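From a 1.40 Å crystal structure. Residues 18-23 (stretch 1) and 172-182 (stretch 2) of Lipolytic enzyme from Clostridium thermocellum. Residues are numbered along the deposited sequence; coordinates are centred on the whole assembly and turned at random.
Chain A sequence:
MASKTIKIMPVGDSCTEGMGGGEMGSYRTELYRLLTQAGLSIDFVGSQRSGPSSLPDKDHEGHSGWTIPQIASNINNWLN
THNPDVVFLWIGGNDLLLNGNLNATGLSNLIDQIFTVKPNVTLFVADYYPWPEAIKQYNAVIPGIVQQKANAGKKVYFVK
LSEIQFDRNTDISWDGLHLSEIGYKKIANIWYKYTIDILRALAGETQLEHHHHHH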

ATOM      1  N   GLY A  18      -0.205   3.026  -5.799  1.00  9.28           N
ATOM      2  CA  GLY A  18       1.167   2.873  -6.279  1.00 10.17           C
ATOM      3  C   GLY A  18       1.682   1.467  -6.482  1.00 10.91           C
ATOM      4  O   GLY A  18       2.859   1.183  -6.257  1.00 11.05           O
HETATM    5  N   MSE A  19       0.829   0.556  -6.933  1.00 11.48           N
HETATM    6  CA  MSE A  19       1.324  -0.752  -7.307  1.00 12.74           C
HETATM    7  C   MSE A  19       2.330  -0.594  -8.449  1.00 12.61           C
HETATM    8  O   MSE A  19       2.339   0.412  -9.169  1.00 12.85           O
ATOM      9  N   GLY A  20       3.194  -1.586  -8.606  1.00 12.95           N
ATOM     10  CA  GLY A  20       4.286  -1.512  -9.572  1.00 13.59           C
ATOM     11  C   GLY A  20       5.562  -1.113  -8.870  1.00 13.93           C
ATOM     12  O   GLY A  20       5.859  -1.580  -7.759  1.00 14.84           O
ATOM     13  N   GLY A  21       6.329  -0.254  -9.524  1.00 13.72           N
ATOM     14  CA  GLY A  21       7.580   0.234  -8.949  1.00 13.57           C
ATOM     15  C   GLY A  21       7.372   1.460  -8.087  1.00 13.23           C
ATOM     16  O   GLY A  21       6.377   2.160  -8.221  1.00 13.60           O
ATOM     17  N   GLY A  22       8.321   1.712  -7.191  1.00 13.30           N
ATOM     18  CA  GLY A  22       8.318   2.906  -6.372  1.00 12.72           C
ATOM     19  C   GLY A  22       7.840   2.788  -4.934  1.00 12.73           C
ATOM     20  O   GLY A  22       7.546   3.790  -4.318  1.00 12.66           O
ATOM     21  N   GLU A  23       7.739   1.569  -4.414  1.00 14.02           N
ATOM     22  CA  GLU A  23       7.426   1.347  -2.992  1.00 14.43           C
ATOM     23  C   GLU A  23       6.129   2.008  -2.561  1.00 13.33           C
ATOM     24  O   GLU A  23       6.036   2.602  -1.490  1.00 12.67           O
ATOM     25  N   ILE A 172       6.923   0.399 -17.572  1.00 18.04           N
ATOM     26  CA  ILE A 172       6.096  -0.644 -16.970  1.00 18.39           C
ATOM     27  C   ILE A 172       6.917  -1.508 -16.024  1.00 18.58           C
ATOM     28  O   ILE A 172       8.042  -1.895 -16.328  1.00 19.25           O
ATOM     29  N   SER A 173       6.339  -1.796 -14.864  1.00 18.30           N
ATOM     30  CA  SER A 173       7.011  -2.548 -13.822  1.00 19.51           C
ATOM     31  C   SER A 173       7.107  -4.036 -14.149  1.00 20.49           C
ATOM     32  O   SER A 173       6.575  -4.513 -15.146  1.00 19.92           O
ATOM     33  N   TRP A 174       7.794  -4.753 -13.273  1.00 22.31           N
ATOM     34  CA  TRP A 174       7.911  -6.207 -13.344  1.00 23.97           C
ATOM     35  C   TRP A 174       6.574  -6.962 -13.429  1.00 23.69           C
ATOM     36  O   TRP A 174       6.540  -8.091 -13.917  1.00 24.57           O
ATOM     37  N   ASP A 175       5.471  -6.374 -12.952  1.00 22.80           N
ATOM     38  CA  ASP A 175       4.170  -7.059 -13.028  1.00 22.42           C
ATOM     39  C   ASP A 175       3.485  -6.973 -14.399  1.00 22.26           C
ATOM     40  O   ASP A 175       2.431  -7.592 -14.616  1.00 22.78           O
ATOM     41  N   GLY A 176       4.084  -6.219 -15.320  1.00 21.58           N
ATOM     42  CA  GLY A 176       3.601  -6.134 -16.690  1.00 21.48           C
ATOM     43  C   GLY A 176       2.377  -5.272 -16.910  1.00 21.32           C
ATOM     44  O   GLY A 176       1.883  -5.196 -18.026  1.00 22.04           O
ATOM     45  N   LEU A 177       1.904  -4.592 -15.866  1.00 20.42           N
ATOM     46  CA  LEU A 177       0.664  -3.807 -15.946  1.00 19.85           C
ATOM     47  C   LEU A 177       0.815  -2.397 -15.365  1.00 17.95           C
ATOM     48  O   LEU A 177       0.450  -1.401 -16.005  1.00 17.48           O
ATOM     49  N   HIS A 178       1.322  -2.330 -14.138  1.00 16.44           N
ATOM     50  CA  HIS A 178       1.491  -1.073 -13.436  1.00 15.50           C
ATOM     51  C   HIS A 178       2.803  -0.413 -13.803  1.00 14.95           C
ATOM     52  O   HIS A 178       3.740  -1.065 -14.269  1.00 15.98           O
ATOM     53  N   LEU A 179       2.846   0.889 -13.579  1.00 14.23           N
ATOM     54  CA  LEU A 179       4.021   1.686 -13.894  1.00 13.84           C
ATOM     55  C   LEU A 179       5.235   1.321 -13.044  1.00 14.19           C
ATOM     56  O   LEU A 179       5.111   0.929 -11.886  1.00 14.48           O
ATOM     57  N   SER A 180       6.413   1.483 -13.646  1.00 14.62           N
ATOM     58  CA  SER A 180       7.678   1.464 -12.932  1.00 14.91           C
ATOM     59  C   SER A 180       7.917   2.790 -12.218  1.00 14.80           C
ATOM     60  O   SER A 180       7.164   3.755 -12.385  1.00 13.86           O
ATOM     61  N   GLU A 181       8.998   2.872 -11.446  1.00 15.40           N
ATOM     62  CA  GLU A 181       9.384   4.129 -10.831  1.00 16.88           C
ATOM     63  C   GLU A 181       9.578   5.231 -11.882  1.00 16.17           C
ATOM     64  O   GLU A 181       9.148   6.367 -11.694  1.00 15.30           O
ATOM     65  N   ILE A 182      10.229   4.888 -12.988  1.00 16.12           N
ATOM     66  CA  ILE A 182      10.404   5.827 -14.084  1.00 16.37           C
ATOM     67  C   ILE A 182       9.065   6.257 -14.679  1.00 15.22           C
ATOM     68  O   ILE A 182       8.844   7.434 -14.921  1.00 14.90           O
TER

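The most unusual feature of this contact is how little side chain stretch 1 brings to it: at its centre lie three consecutive glycines, and stretch 2 packs directly against their backbone. At Gly20 a CB would lie 2.2 Å from Leu179 O and 2.9 Å from His178 CB, both clashes, and the backbone angles by themselves call for glycine. At Gly21 a CB would come 2.7 Å from Glu181 N, again a clash. Gly22 is different: a CB would find room beside stretch 2, but the backbone angles would jam it against the preceding carbonyl.

With the stretches this close, Gly21 N donates a nearly straight hydrogen bond to Leu179 O at 2.9 Å, the one direct hydrogen bond between them. The same oxygen receives a CA-H...O contact from Gly20 CA at 3.5 Å.

Met19, present as selenomethionine, supplies the side-chain packing from stretch 1. Its CA-CB bond points toward stretch 2, but the m, t, t rotamer leads the end away; a long, unbranched side chain suits this path. Met19 CB sits over the face of the His178 ring, 3.6 Å from its centroid, in a CH-pi contact, while SE approaches obliquely, 4.4 Å from the centroid.

His178 points toward stretch 1 with chi1 m, and its CB lies 3.4 Å from Met19 O. The ring is held by its nitrogens: ND1 donates to Asp175 OD2 at 2.8 Å, and NE2 is bonded elsewhere in the structure. Asp175, with chi1 p, suits its place because OD2 accepts from the His178 ring while OD1 accepts from two backbone nitrogens, Leu177 N at 2.8 Å and His178 N at 2.9 Å, tying down the backbone after the Ser173-Gly176 type I turn. Ser173, also p and pointing toward stretch 1, braces the same loop: its OG accepts from Asp175 N at 3.2 Å, donates to His178 O at 3.1 Å, and lies 3.5 Å from Gly20 CA.

Two waters extend the polar contact around Gly20. Water 1 donates to Asp175 OD2 at 2.6 Å, that oxygen's second partner, and accepts a weak bond from Gly20 N at 3.3 Å. Water 2 donates to Gly20 O at 2.7 Å and accepts from Trp174 NE1 at 3.2 Å, bridging two atoms 4.1 Å apart. Trp174 suits this place because its indole offers an N-H to the water; its CA-CB bond points sideways, but with chi1 p its end comes nearer.

Glu181, whose CA-CB bond points sideways and whose chi1 and chi2 are both t, brings OE2 to 3.9 Å from Gly22 CA.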

HETATM    1  CB  MSE A  19       0.184  -1.686  -7.709  1.00 13.84           C
HETATM    2  CG  MSE A  19      -0.690  -2.075  -6.563  1.00 14.74           C
HETATM    3 SE   MSE A  19      -1.917  -3.517  -7.001  0.50 15.43          SE
HETATM    4  CE  MSE A  19      -2.314  -4.154  -5.252  1.00 19.32           C
ATOM      5  CB  GLU A  23       8.588   1.803  -2.097  1.00 15.40           C
ATOM      6  CG  GLU A  23       9.876   1.109  -2.451  1.00 17.59           C
ATOM      7  CD  GLU A  23      10.994   1.269  -1.450  1.00 18.52           C
ATOM      8  OE1 GLU A  23      10.901   2.091  -0.497  1.00 19.36           O
ATOM      9  OE2 GLU A  23      11.993   0.527  -1.642  1.00 24.76           O
ATOM     10  CB  ILE A 172       5.415  -1.506 -18.052  1.00 18.65           C
ATOM     11  CG1 ILE A 172       4.437  -0.649 -18.869  1.00 18.95           C
ATOM     12  CG2 ILE A 172       4.685  -2.709 -17.431  1.00 19.14           C
ATOM     13  CD1 ILE A 172       3.350   0.087 -18.040  1.00 19.14           C
ATOM     14  CB  SER A 173       6.250  -2.382 -12.503  1.00 19.32           C
ATOM     15  OG  SER A 173       5.103  -3.210 -12.485  1.00 20.75           O
ATOM     16  CB  TRP A 174       8.698  -6.710 -12.126  1.00 26.62           C
ATOM     17  CG  TRP A 174       8.063  -6.302 -10.839  1.00 28.70           C
ATOM     18  CD1 TRP A 174       8.262  -5.134 -10.150  1.00 29.68           C
ATOM     19  CD2 TRP A 174       7.097  -7.044 -10.094  1.00 29.14           C
ATOM     20  NE1 TRP A 174       7.473  -5.107  -9.026  1.00 31.04           N
ATOM     21  CE2 TRP A 174       6.751  -6.269  -8.966  1.00 28.69           C
ATOM     22  CE3 TRP A 174       6.487  -8.288 -10.274  1.00 27.41           C
ATOM     23  CZ2 TRP A 174       5.829  -6.701  -8.021  1.00 27.63           C
ATOM     24  CZ3 TRP A 174       5.574  -8.716  -9.329  1.00 26.81           C
ATOM     25  CH2 TRP A 174       5.254  -7.923  -8.219  1.00 26.88           C
ATOM     26  CB  ASP A 175       3.224  -6.642 -11.874  1.00 22.17           C
ATOM     27  CG  ASP A 175       2.591  -5.258 -12.046  1.00 21.94           C
ATOM     28  OD1 ASP A 175       2.652  -4.652 -13.137  1.00 21.19           O
ATOM     29  OD2 ASP A 175       1.998  -4.781 -11.044  1.00 21.67           O
ATOM     30  CB  LEU A 177      -0.439  -4.549 -15.195  1.00 20.48           C
ATOM     31  CG  LEU A 177      -1.820  -3.917 -15.074  1.00 21.76           C
ATOM     32  CD1 LEU A 177      -2.444  -3.691 -16.447  1.00 24.35           C
ATOM     33  CD2 LEU A 177      -2.707  -4.802 -14.213  1.00 22.25           C
ATOM     34  CB  HIS A 178       1.442  -1.302 -11.929  1.00 15.35           C
ATOM     35  CG  HIS A 178       0.101  -1.746 -11.446  1.00 16.08           C
ATOM     36  ND1 HIS A 178      -0.172  -3.056 -11.134  1.00 15.91           N
ATOM     37  CD2 HIS A 178      -1.047  -1.059 -11.249  1.00 16.86           C
ATOM     38  CE1 HIS A 178      -1.436  -3.155 -10.749  1.00 16.74           C
ATOM     39  NE2 HIS A 178      -1.990  -1.960 -10.819  1.00 18.46           N
ATOM     40  CB  LEU A 179       3.706   3.178 -13.714  1.00 13.54           C
ATOM     41  CG  LEU A 179       2.683   3.784 -14.674  1.00 14.11           C
ATOM     42  CD1 LEU A 179       2.251   5.129 -14.141  1.00 15.94           C
ATOM     43  CD2 LEU A 179       3.220   3.886 -16.108  1.00 15.79           C
ATOM     44  CB  SER A 180       8.804   1.280 -13.937  1.00 15.18           C
ATOM     45  OG  SER A 180       8.827   2.401 -14.804  1.00 16.73           O
ATOM     46  CB  GLU A 181      10.663   3.913 -10.018  1.00 17.53           C
ATOM     47  CG  GLU A 181      11.013   4.995  -9.045  1.00 19.89           C
ATOM     48  CD  GLU A 181      12.075   4.514  -8.060  1.00 21.41           C
ATOM     49  OE1 GLU A 181      13.127   4.037  -8.524  1.00 26.25           O
ATOM     50  OE2 GLU A 181      11.853   4.580  -6.829  1.00 26.11           O
ATOM     51  CB  ILE A 182      11.343   5.256 -15.162  1.00 17.21           C
ATOM     52  CG1 ILE A 182      12.787   5.416 -14.691  1.00 18.89           C
ATOM     53  CG2 ILE A 182      11.153   5.977 -16.504  1.00 18.21           C
ATOM     54  CD1 ILE A 182      13.351   6.808 -14.933  1.00 23.26           C
TER
HETATM   55  O   HOH W   1       2.725  -4.868  -8.597  1.00 37.25           O
HETATM   56  O   HOH W   2       7.066  -3.468  -6.338  1.00 65.13           O